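Local coordinates for protein GTN Reductase (Agrobacterium tumefaciens, PDB 5N6G) that probably reduces activated carbon-carbon double bonds with its bound flavin mononucleotide, as an ene-reductase of the Old Yellow Enzyme family, at residues A[27-33]-A[67-73]; A[186-192]-A[239-243]; A[300-305]-A[321-326]. One frame throughout, in Å; residues are numbered along the deposited sequence. Where two conformers were deposited one is given.

Contact 1 of 3, residues A[27-33]-A[67-73]; sequences NRSPGAI and DVPGLYK
Two loops without helix or strand run side by side here, Pro30 CA lying 4.2 Å from Asp67 CA and Ala32 CA 3.9 Å from Pro69 CA. Backbone bonds fix the register: Ser29 N donates to Asp67 O at 2.9 Å and Gly70 N to Ala32 O at 3.0 Å, nearly straight. Ala32 N folds back to Ser29 O (3.0 Å), closing a type II turn with Pro30 and Gly31 at its central positions. Asn27, Gly31, Ala32 and Asp67 all have positive phi, adopted readily by Gly, less so by Asn and Asp, and least by Ala32, which its two backbone bonds hold there. Asp67 (chi1 m) turns its carboxylate along 27-33: one water bridges OD2 to Asn27 O, another OD1 to Gly31 N. The segments belong to loops following strands 19-21 and 50-57 of the TIM barrel, each leading on to a helix, and Asn27 approaches the 2-phenylacrylic acid pocket. Its m rotamer sets ND2 3.6 Å from Val68 CG2 and lets the amide bond Ala66 O. Ser29 (m) rests OG 3.6 Å from Pro69 CD and bonds Asn38. Small Ala32 fits against Tyr72, CB 3.4 Å from OH; the phenol, chi1 p, bonds Gln63. Lys73, N-cap of helix 74-89, is extended after CB (m, then t throughout), so that NZ reaches Gly31 O at 2.8 Å and CD lies 4.1 Å from Ile33 CG1.

Contact 2 of 3, residues A[186-192]-A[239-243]; sequences EQFLKSS and DIFEA
Ile240 lays its side chain over the end of helix 184-189, with CD1 3.6 Å from Glu186 O and CG1 3.9 Å from Lys190 CD; a branched apolar residue with both chi angles t suits this buried spot, where it meets backbone and methylenes. The helix ends at Leu189; Lys190 N still bonds Glu186 O (2.9 Å), but the Lys190 psi of 151° leaves the spiral. Lys190 (chi1 m, the rest t) stretches back along the helix, its aliphatic part packing on 239-243, CG 3.9 Å from Glu242 CB, and its NZ forming a salt bridge to Glu186 OE2 at 3.0 Å. Glu186 also bonds Gly182 and Ser232. Beyond the helix the chain turns along 239-243, Lys190 CA and Ser192 CA each 5.3 Å from Glu242 CA and Phe241 CA, respectively. Residues 240-242 are extended. Glu242 (chi1 t, chi2 p) curls so that OE1 accepts from Ser191 N (2.9 Å) and Ser191 OG (2.8 Å), a carboxylate oxygen taking two donors of one residue. Ser192 N donates to Phe241 O (3.2 Å), and its p rotamer brings OG to accept from Phe241 N at 2.9 Å; a water joins that hydroxyl to Asp239 O. Serine serves well at both positions because its short hydroxyl can reach a partner close to the backbone. The contact thus ties the short helix after barrel strand 174-178 to the loop after strand 227-231, with Tyr249 of helix 245-256 against Glu186 and Lys190, and Arg207 of helix 204-222 in a salt bridge with Glu242.

Contact 3 of 3, residues A[300-305]-A[321-326]; sequences GLWIAN and KVDAVA. With FMN (flavin mononucleotide), chain B.
Ala304 CB meets Val322 CG1 at 3.5 Å, while on the other sheet face Ile303 CG2 lies 3.9 Å from Ala326 CB and Ile303 CG1 4.2 Å from Ala324 CB. These small and branched residues pack the beta-alpha-beta unit of strands 301-305 and 324-327, the last two strands of a TIM barrel, joined by helix 310-318. Ile303 (chi1 m, chi2 t) shares its face with the two alanines, whose single methyls suit the crowded barrel interior; Val325 points to the helix side with Ala304. The strands are parallel, with Ile303 paired to Ala324 and Ala304 to Val325; their short axes come within 4.6 Å and cross at -38°. Ala304 N donates to Ala324 O (3.0 Å) and Ala326 N to Ala304 O (2.9 Å). At the N-terminal end Trp302 O accepts from Asp323 N (2.8 Å) and Ala324 N (3.3 Å). Trp302, chi1 t, turns its ring edge to Val322 CA. Asp323, chi1 m, suits the strand entrance: its OD2 accepts from Trp302 N at 2.8 Å and also pairs with Arg294. At the opposite end Asn305, chi1 t, ties the strand ends together, ND2 donating to Ala326 O (3.0 Å). The same amide binds the cofactor with both halves, Asn305 ND2 donating to FMN O5' (3.0 Å) and Asn305 OD1 accepting from FMN O3' at 2.6 Å.

In the fold
The three contacts follow one another along the chain and belong to a single TIM barrel, none touching another. Contact 1 joins two loops that follow barrel strands, contact 2 a short helix end and such a loop, and contact 3 two adjacent strands. Contact 3 alone bonds FMN, through Asn305, yet that side chain is about 9 Å from 2-phenylacrylic acid. Contact 1 comes nearer the ligand, the Asn27 side chain being about 5 Å from it and about 7 Å from FMN; in contact 2 the Glu186 side chain is about 9 Å from 2-phenylacrylic acid and about 9 Å from FMN. Contacts 1 and 3 lie on opposite sides of the chain's centre, their centres 28 Å apart.

Contact 1 of 3, residues A[27-33]-A[67-73]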
loop_
_atom_site.group_PDB
_atom_site.type_symbol
_atom_site.label_atom_id
_atom_site.label_comp_id
_atom_site.label_asym_id
_atom_site.label_seq_id
_atom_site.Cartn_x
_atom_site.Cartn_y
_atom_site.Cartn_z
ATOM N N ASN A 27 -1.724 -2.714 -13.353
ATOM C CA ASN A 27 -1.055 -3.642 -14.285
ATOM C C ASN A 27 -0.887 -3.071 -15.692
ATOM O O ASN A 27 -1.173 -3.731 -16.706
ATOM C CB ASN A 27 -1.810 -4.964 -14.359
ATOM C CG ASN A 27 -2.137 -5.512 -13.005
ATOM O OD1 ASN A 27 -3.235 -5.291 -12.497
ATOM N ND2 ASN A 27 -1.195 -6.233 -12.406
ATOM N N ARG A 28 -0.375 -1.850 -15.753
ATOM C CA ARG A 28 -0.183 -1.167 -17.019
ATOM C C ARG A 28 1.263 -0.726 -17.204
ATOM O O ARG A 28 1.532 0.270 -17.878
ATOM C CB ARG A 28 -1.145 0.006 -17.113
ATOM C CG ARG A 28 -2.542 -0.473 -17.520
ATOM C CD ARG A 28 -3.503 0.617 -17.296
ATOM N NE ARG A 28 -4.834 0.494 -17.890
ATOM C CZ ARG A 28 -5.897 -0.007 -17.264
ATOM N NH1 ARG A 28 -5.786 -0.525 -16.064
ATOM N NH2 ARG A 28 -7.087 0.053 -17.828
ATOM N N SER A 29 2.212 -1.478 -16.635
ATOM C CA SER A 29 3.639 -1.168 -16.748
ATOM C C SER A 29 4.435 -2.403 -17.176
ATOM O O SER A 29 5.169 -2.991 -16.376
ATOM C CB SER A 29 4.163 -0.609 -15.424
ATOM O OG SER A 29 3.394 0.518 -15.024
ATOM N N PRO A 30 4.329 -2.794 -18.443
ATOM C CA PRO A 30 5.113 -3.932 -18.936
ATOM C C PRO A 30 6.598 -3.771 -18.649
ATOM O O PRO A 30 7.172 -2.679 -18.755
ATOM C CB PRO A 30 4.822 -3.934 -20.442
ATOM C CG PRO A 30 3.505 -3.257 -20.570
ATOM C CD PRO A 30 3.455 -2.237 -19.489
ATOM N N GLY A 31 7.229 -4.886 -18.292
ATOM C CA GLY A 31 8.639 -4.892 -17.987
ATOM C C GLY A 31 8.978 -4.292 -16.653
ATOM O O GLY A 31 10.162 -4.079 -16.372
ATOM N N ALA A 32 7.967 -3.978 -15.836
ATOM C CA ALA A 32 8.176 -3.412 -14.507
ATOM C C ALA A 32 8.743 -1.996 -14.569
ATOM O O ALA A 32 9.426 -1.556 -13.636
ATOM C CB ALA A 32 9.092 -4.305 -13.658
ATOM N N ILE A 33 8.435 -1.268 -15.644
ATOM C CA ILE A 33 8.995 0.054 -15.901
ATOM C C ILE A 33 7.835 1.007 -16.151
ATOM O O ILE A 33 7.052 0.800 -17.085
ATOM C CB ILE A 33 9.949 0.040 -17.114
ATOM C CG1 ILE A 33 11.152 -0.871 -16.823
ATOM C CG2 ILE A 33 10.432 1.444 -17.468
ATOM C CD1 ILE A 33 11.954 -1.248 -18.070
ATOM N N ASP A 67 3.128 -7.012 -15.201
ATOM C CA ASP A 67 3.036 -5.643 -15.701
ATOM C C ASP A 67 2.874 -4.629 -14.572
ATOM O O ASP A 67 2.197 -3.609 -14.737
ATOM C CB ASP A 67 1.903 -5.511 -16.734
ATOM C CG ASP A 67 2.190 -6.293 -18.022
ATOM O OD1 ASP A 67 3.333 -6.725 -18.245
ATOM O OD2 ASP A 67 1.256 -6.503 -18.810
ATOM N N VAL A 68 3.499 -4.910 -13.432
ATOM C CA VAL A 68 3.513 -4.020 -12.278
ATOM C C VAL A 68 4.841 -3.275 -12.257
ATOM O O VAL A 68 5.899 -3.918 -12.390
ATOM C CB VAL A 68 3.327 -4.812 -10.978
ATOM C CG1 VAL A 68 3.655 -3.991 -9.760
ATOM C CG2 VAL A 68 1.916 -5.358 -10.903
ATOM N N PRO A 69 4.836 -1.956 -12.084
ATOM C CA PRO A 69 6.097 -1.208 -12.081
ATOM C C PRO A 69 6.845 -1.459 -10.783
ATOM O O PRO A 69 6.249 -1.520 -9.712
ATOM C CB PRO A 69 5.637 0.250 -12.173
ATOM C CG PRO A 69 4.345 0.238 -11.462
ATOM C CD PRO A 69 3.690 -1.068 -11.839
ATOM N N GLY A 70 8.168 -1.594 -10.880
ATOM C CA GLY A 70 9.008 -1.800 -9.724
ATOM C C GLY A 70 9.966 -0.652 -9.438
ATOM O O GLY A 70 9.938 0.398 -10.076
ATOM N N LEU A 71 10.837 -0.881 -8.442
ATOM C CA LEU A 71 11.894 0.055 -8.079
ATOM C C LEU A 71 13.280 -0.570 -8.199
ATOM O O LEU A 71 14.231 -0.064 -7.606
ATOM C CB LEU A 71 11.663 0.575 -6.662
ATOM C CG LEU A 71 10.564 1.628 -6.594
ATOM C CD1 LEU A 71 10.171 1.856 -5.136
ATOM C CD2 LEU A 71 11.003 2.921 -7.251
ATOM N N TYR A 72 13.424 -1.644 -8.978
ATOM C CA TYR A 72 14.670 -2.417 -8.983
ATOM C C TYR A 72 15.382 -2.422 -10.333
ATOM O O TYR A 72 16.404 -3.118 -10.491
ATOM C CB TYR A 72 14.382 -3.848 -8.509
ATOM C CG TYR A 72 13.296 -4.578 -9.272
ATOM C CD1 TYR A 72 13.588 -5.283 -10.440
ATOM C CD2 TYR A 72 11.977 -4.541 -8.843
ATOM C CE1 TYR A 72 12.595 -5.963 -11.136
ATOM C CE2 TYR A 72 10.978 -5.194 -9.532
ATOM C CZ TYR A 72 11.277 -5.898 -10.673
ATOM O OH TYR A 72 10.276 -6.552 -11.362
ATOM N N LYS A 73 14.909 -1.657 -11.304
ATOM C CA LYS A 73 15.609 -1.430 -12.562
ATOM C C LYS A 73 15.919 0.049 -12.701
ATOM O O LYS A 73 15.112 0.889 -12.288
ATOM C CB LYS A 73 14.762 -1.885 -13.767
ATOM C CG LYS A 73 14.423 -3.360 -13.805
ATOM C CD LYS A 73 13.580 -3.688 -15.035
ATOM C CE LYS A 73 13.262 -5.174 -15.117
ATOM N NZ LYS A 73 12.601 -5.510 -16.403
HETATM O O HOH W 1 -1.538 -6.369 -17.813
HETATM O O HOH W 2 5.829 -7.368 -18.067
HETATM O O HOH W 3 11.661 -2.425 -11.663
#

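Contact 2 of 3, residues A[186-192]-A[239-243]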
loop_
_atom_site.group_PDB
_atom_site.type_symbol
_atom_site.label_atom_id
_atom_site.label_comp_id
_atom_site.label_asym_id
_atom_site.label_seq_id
_atom_site.Cartn_x
_atom_site.Cartn_y
_atom_site.Cartn_z
ATOM N N GLU A 186 2.348 -8.808 6.375
ATOM C CA GLU A 186 1.158 -9.349 7.029
ATOM C C GLU A 186 1.251 -10.847 7.231
ATOM O O GLU A 186 0.692 -11.387 8.195
ATOM C CB GLU A 186 -0.105 -9.070 6.218
ATOM C CG GLU A 186 -0.881 -7.934 6.721
ATOM C CD GLU A 186 -2.388 -8.043 6.479
ATOM O OE1 GLU A 186 -2.935 -9.069 5.970
ATOM O OE2 GLU A 186 -3.019 -7.039 6.824
ATOM N N GLN A 187 1.898 -11.547 6.304
ATOM C CA GLN A 187 2.086 -12.987 6.452
ATOM C C GLN A 187 2.880 -13.318 7.717
ATOM O O GLN A 187 2.586 -14.295 8.413
ATOM C CB GLN A 187 2.774 -13.553 5.205
ATOM C CG GLN A 187 1.887 -13.569 3.970
ATOM C CD GLN A 187 2.659 -13.594 2.652
ATOM O OE1 GLN A 187 3.705 -14.228 2.538
ATOM N NE2 GLN A 187 2.108 -12.937 1.643
ATOM N N PHE A 188 3.882 -12.496 8.040
ATOM C CA PHE A 188 4.585 -12.638 9.315
ATOM C C PHE A 188 3.696 -12.248 10.492
ATOM O O PHE A 188 3.750 -12.885 11.556
ATOM C CB PHE A 188 5.828 -11.754 9.332
ATOM C CG PHE A 188 7.067 -12.355 8.709
ATOM C CD1 PHE A 188 7.350 -12.172 7.367
ATOM C CD2 PHE A 188 7.966 -13.087 9.472
ATOM C CE1 PHE A 188 8.483 -12.719 6.810
ATOM C CE2 PHE A 188 9.126 -13.614 8.927
ATOM C CZ PHE A 188 9.385 -13.434 7.597
ATOM N N LEU A 189 2.884 -11.204 10.330
ATOM C CA LEU A 189 2.095 -10.674 11.448
ATOM C C LEU A 189 0.986 -11.621 11.876
ATOM O O LEU A 189 0.745 -11.807 13.077
ATOM C CB LEU A 189 1.430 -9.355 11.062
ATOM C CG LEU A 189 2.217 -8.067 10.936
ATOM C CD1 LEU A 189 1.276 -6.993 10.420
ATOM C CD2 LEU A 189 2.789 -7.685 12.272
ATOM N N LYS A 190 0.257 -12.189 10.921
ATOM C CA LYS A 190 -0.989 -12.896 11.224
ATOM C C LYS A 190 -0.781 -14.399 11.447
ATOM O O LYS A 190 0.115 -15.035 10.886
ATOM C CB LYS A 190 -2.033 -12.615 10.139
ATOM C CG LYS A 190 -2.439 -11.148 10.121
ATOM C CD LYS A 190 -3.564 -10.827 9.179
ATOM C CE LYS A 190 -3.958 -9.358 9.300
ATOM N NZ LYS A 190 -4.900 -8.888 8.239
ATOM N N SER A 191 -1.655 -14.976 12.261
ATOM C CA SER A 191 -1.423 -16.326 12.766
ATOM C C SER A 191 -1.530 -17.394 11.682
ATOM O O SER A 191 -0.832 -18.409 11.746
ATOM C CB SER A 191 -2.422 -16.636 13.884
ATOM O OG SER A 191 -2.252 -15.761 14.977
ATOM N N SER A 192 -2.430 -17.227 10.702
ATOM C CA SER A 192 -2.679 -18.337 9.783
ATOM C C SER A 192 -1.506 -18.603 8.856
ATOM O O SER A 192 -1.382 -19.714 8.330
ATOM C CB SER A 192 -3.939 -18.104 8.934
ATOM O OG SER A 192 -3.784 -17.070 7.981
ATOM N N ASP A 239 -6.316 -14.763 1.390
ATOM C CA ASP A 239 -6.482 -16.027 2.105
ATOM C C ASP A 239 -5.921 -16.001 3.525
ATOM O O ASP A 239 -5.631 -17.065 4.083
ATOM C CB ASP A 239 -5.831 -17.170 1.312
ATOM C CG ASP A 239 -6.399 -18.521 1.636
ATOM O OD1 ASP A 239 -7.584 -18.602 2.025
ATOM O OD2 ASP A 239 -5.659 -19.537 1.463
ATOM N N ILE A 240 -5.789 -14.830 4.138
ATOM C CA ILE A 240 -5.122 -14.671 5.427
ATOM C C ILE A 240 -6.172 -14.582 6.528
ATOM O O ILE A 240 -7.332 -14.218 6.275
ATOM C CB ILE A 240 -4.191 -13.436 5.398
ATOM C CG1 ILE A 240 -3.082 -13.573 6.423
ATOM C CG2 ILE A 240 -4.967 -12.139 5.589
ATOM C CD1 ILE A 240 -1.867 -12.747 6.081
ATOM N N PHE A 241 -5.797 -15.009 7.736
ATOM C CA PHE A 241 -6.723 -15.056 8.870
ATOM C C PHE A 241 -5.984 -14.756 10.168
ATOM O O PHE A 241 -4.886 -15.257 10.400
ATOM C CB PHE A 241 -7.421 -16.425 8.975
ATOM C CG PHE A 241 -8.243 -16.618 10.221
ATOM C CD1 PHE A 241 -9.583 -16.236 10.270
ATOM C CD2 PHE A 241 -7.693 -17.224 11.339
ATOM C CE1 PHE A 241 -10.340 -16.438 11.442
ATOM C CE2 PHE A 241 -8.439 -17.422 12.480
ATOM C CZ PHE A 241 -9.776 -17.020 12.522
ATOM N N GLU A 242 -6.605 -13.956 11.029
ATOM C CA GLU A 242 -6.090 -13.687 12.369
ATOM C C GLU A 242 -7.290 -13.648 13.304
ATOM O O GLU A 242 -8.203 -12.854 13.083
ATOM C CB GLU A 242 -5.336 -12.351 12.432
ATOM C CG GLU A 242 -5.038 -11.856 13.826
ATOM C CD GLU A 242 -4.193 -12.821 14.625
ATOM O OE1 GLU A 242 -3.135 -13.230 14.091
ATOM O OE2 GLU A 242 -4.596 -13.200 15.766
ATOM N N ALA A 243 -7.291 -14.488 14.337
ATOM C CA ALA A 243 -8.461 -14.581 15.202
ATOM C C ALA A 243 -8.518 -13.481 16.256
ATOM O O ALA A 243 -9.609 -13.199 16.775
ATOM C CB ALA A 243 -8.480 -15.940 15.901
HETATM O O HOH W 4 -3.815 -18.336 5.464
#

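Contact 3 of 3, residues A[300-305]-A[321-326]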
loop_
_atom_site.group_PDB
_atom_site.type_symbol
_atom_site.label_atom_id
_atom_site.label_comp_id
_atom_site.label_asym_id
_atom_site.label_seq_id
_atom_site.Cartn_x
_atom_site.Cartn_y
_atom_site.Cartn_z
ATOM N N GLY A 300 2.074 10.823 13.646
ATOM C CA GLY A 300 1.863 10.706 12.222
ATOM C C GLY A 300 0.447 11.076 11.840
ATOM O O GLY A 300 -0.485 11.011 12.638
ATOM N N LEU A 301 0.295 11.442 10.579
ATOM C CA LEU A 301 -1.026 11.719 10.034
ATOM C C LEU A 301 -1.822 10.418 9.968
ATOM O O LEU A 301 -1.327 9.396 9.479
ATOM C CB LEU A 301 -0.886 12.330 8.633
ATOM C CG LEU A 301 -2.143 12.971 8.069
ATOM C CD1 LEU A 301 -2.413 14.279 8.774
ATOM C CD2 LEU A 301 -2.002 13.184 6.566
ATOM N N TRP A 302 -3.049 10.444 10.470
ATOM C CA TRP A 302 -3.888 9.255 10.536
ATOM C C TRP A 302 -4.816 9.267 9.320
ATOM O O TRP A 302 -5.788 10.041 9.280
ATOM C CB TRP A 302 -4.696 9.235 11.831
ATOM C CG TRP A 302 -5.332 7.921 12.099
ATOM C CD1 TRP A 302 -6.614 7.548 11.788
ATOM C CD2 TRP A 302 -4.725 6.779 12.720
ATOM N NE1 TRP A 302 -6.834 6.248 12.175
ATOM C CE2 TRP A 302 -5.693 5.756 12.753
ATOM C CE3 TRP A 302 -3.462 6.530 13.266
ATOM C CZ2 TRP A 302 -5.445 4.513 13.326
ATOM C CZ3 TRP A 302 -3.205 5.294 13.794
ATOM C CH2 TRP A 302 -4.183 4.297 13.818
ATOM N N ILE A 303 -4.525 8.397 8.354
ATOM C CA ILE A 303 -5.211 8.354 7.068
ATOM C C ILE A 303 -6.091 7.121 7.072
ATOM O O ILE A 303 -5.599 6.014 7.283
ATOM C CB ILE A 303 -4.231 8.283 5.883
ATOM C CG1 ILE A 303 -3.201 9.414 5.924
ATOM C CG2 ILE A 303 -5.030 8.245 4.592
ATOM C CD1 ILE A 303 -2.111 9.277 4.839
ATOM N N ALA A 304 -7.372 7.298 6.818
ATOM C CA ALA A 304 -8.307 6.187 6.847
ATOM C C ALA A 304 -8.823 5.905 5.451
ATOM O O ALA A 304 -8.932 6.802 4.623
ATOM C CB ALA A 304 -9.498 6.476 7.757
ATOM N N ASN A 305 -9.164 4.640 5.228
ATOM C CA ASN A 305 -9.631 4.157 3.947
ATOM C C ASN A 305 -10.689 3.091 4.146
ATOM O O ASN A 305 -10.730 2.420 5.183
ATOM C CB ASN A 305 -8.480 3.552 3.142
ATOM C CG ASN A 305 -8.965 2.786 1.951
ATOM O OD1 ASN A 305 -9.061 1.558 1.975
ATOM N ND2 ASN A 305 -9.301 3.504 0.892
ATOM N N LYS A 321 -12.020 12.110 14.063
ATOM C CA LYS A 321 -11.760 10.671 14.024
ATOM C C LYS A 321 -10.557 10.325 13.167
ATOM O O LYS A 321 -9.806 9.391 13.485
ATOM C CB LYS A 321 -12.976 9.926 13.493
ATOM C CG LYS A 321 -14.152 9.945 14.432
ATOM C CD LYS A 321 -15.375 9.280 13.779
ATOM C CE LYS A 321 -16.595 9.322 14.707
ATOM N NZ LYS A 321 -17.803 8.770 14.031
ATOM N N VAL A 322 -10.384 11.023 12.048
ATOM C CA VAL A 322 -9.271 10.773 11.143
ATOM C C VAL A 322 -8.704 12.121 10.734
ATOM O O VAL A 322 -9.381 13.145 10.804
ATOM C CB VAL A 322 -9.684 9.961 9.884
ATOM C CG1 VAL A 322 -10.476 8.739 10.269
ATOM C CG2 VAL A 322 -10.488 10.821 8.911
ATOM N N ASP A 323 -7.449 12.110 10.278
ATOM C CA ASP A 323 -6.825 13.327 9.778
ATOM C C ASP A 323 -7.006 13.509 8.285
ATOM O O ASP A 323 -6.948 14.639 7.794
ATOM C CB ASP A 323 -5.327 13.337 10.078
ATOM C CG ASP A 323 -5.022 13.293 11.555
ATOM O OD1 ASP A 323 -5.812 13.873 12.340
ATOM O OD2 ASP A 323 -3.987 12.682 11.933
ATOM N N ALA A 324 -7.188 12.417 7.555
ATOM C CA ALA A 324 -7.296 12.466 6.107
ATOM C C ALA A 324 -7.981 11.180 5.673
ATOM O O ALA A 324 -8.003 10.189 6.415
ATOM C CB ALA A 324 -5.931 12.612 5.425
ATOM N N VAL A 325 -8.535 11.207 4.462
ATOM C CA VAL A 325 -9.265 10.074 3.900
ATOM C C VAL A 325 -8.668 9.738 2.539
ATOM O O VAL A 325 -8.483 10.623 1.694
ATOM C CB VAL A 325 -10.772 10.377 3.774
ATOM C CG1 VAL A 325 -11.468 9.251 3.022
ATOM C CG2 VAL A 325 -11.401 10.576 5.167
ATOM N N ALA A 326 -8.354 8.463 2.345
ATOM C CA ALA A 326 -7.854 7.957 1.082
ATOM C C ALA A 326 -8.991 7.277 0.343
ATOM O O ALA A 326 -9.701 6.440 0.910
ATOM C CB ALA A 326 -6.704 6.986 1.300
HETATM N N1 FMN B . -4.388 -1.615 -1.951
HETATM C C2 FMN B . -3.036 -1.509 -1.742
HETATM O O2 FMN B . -2.556 -1.366 -0.594
HETATM N N3 FMN B . -2.180 -1.528 -2.822
HETATM C C4 FMN B . -2.549 -1.691 -4.144
HETATM O O4 FMN B . -1.707 -1.648 -5.041
HETATM C C4A FMN B . -3.973 -1.835 -4.352
HETATM N N5 FMN B . -4.408 -1.961 -5.581
HETATM C C5A FMN B . -5.778 -1.935 -5.781
HETATM C C6 FMN B . -6.256 -1.950 -7.086
HETATM C C7 FMN B . -7.611 -1.810 -7.349
HETATM C C7M FMN B . -8.077 -1.801 -8.784
HETATM C C8 FMN B . -8.516 -1.662 -6.293
HETATM C C8M FMN B . -9.983 -1.445 -6.546
HETATM C C9 FMN B . -8.048 -1.669 -4.981
HETATM C C9A FMN B . -6.684 -1.795 -4.723
HETATM N N10 FMN B . -6.167 -1.691 -3.413
HETATM C C10 FMN B . -4.819 -1.737 -3.191
HETATM C "C1'" FMN B . -7.093 -1.347 -2.324
HETATM C "C2'" FMN B . -7.413 0.143 -2.333
HETATM O "O2'" FMN B . -6.244 0.913 -2.033
HETATM C "C3'" FMN B . -8.521 0.526 -1.351
HETATM O "O3'" FMN B . -8.167 0.092 -0.040
HETATM C "C4'" FMN B . -9.884 -0.066 -1.704
HETATM O "O4'" FMN B . -10.216 0.232 -3.063
HETATM C "C5'" FMN B . -10.977 0.405 -0.763
HETATM O "O5'" FMN B . -11.144 1.834 -0.859
HETATM P P FMN B . -12.363 2.566 -1.644
HETATM O O1P FMN B . -13.623 2.129 -0.929
HETATM O O2P FMN B . -12.317 2.017 -3.060
HETATM O O3P FMN B . -12.057 4.015 -1.535
#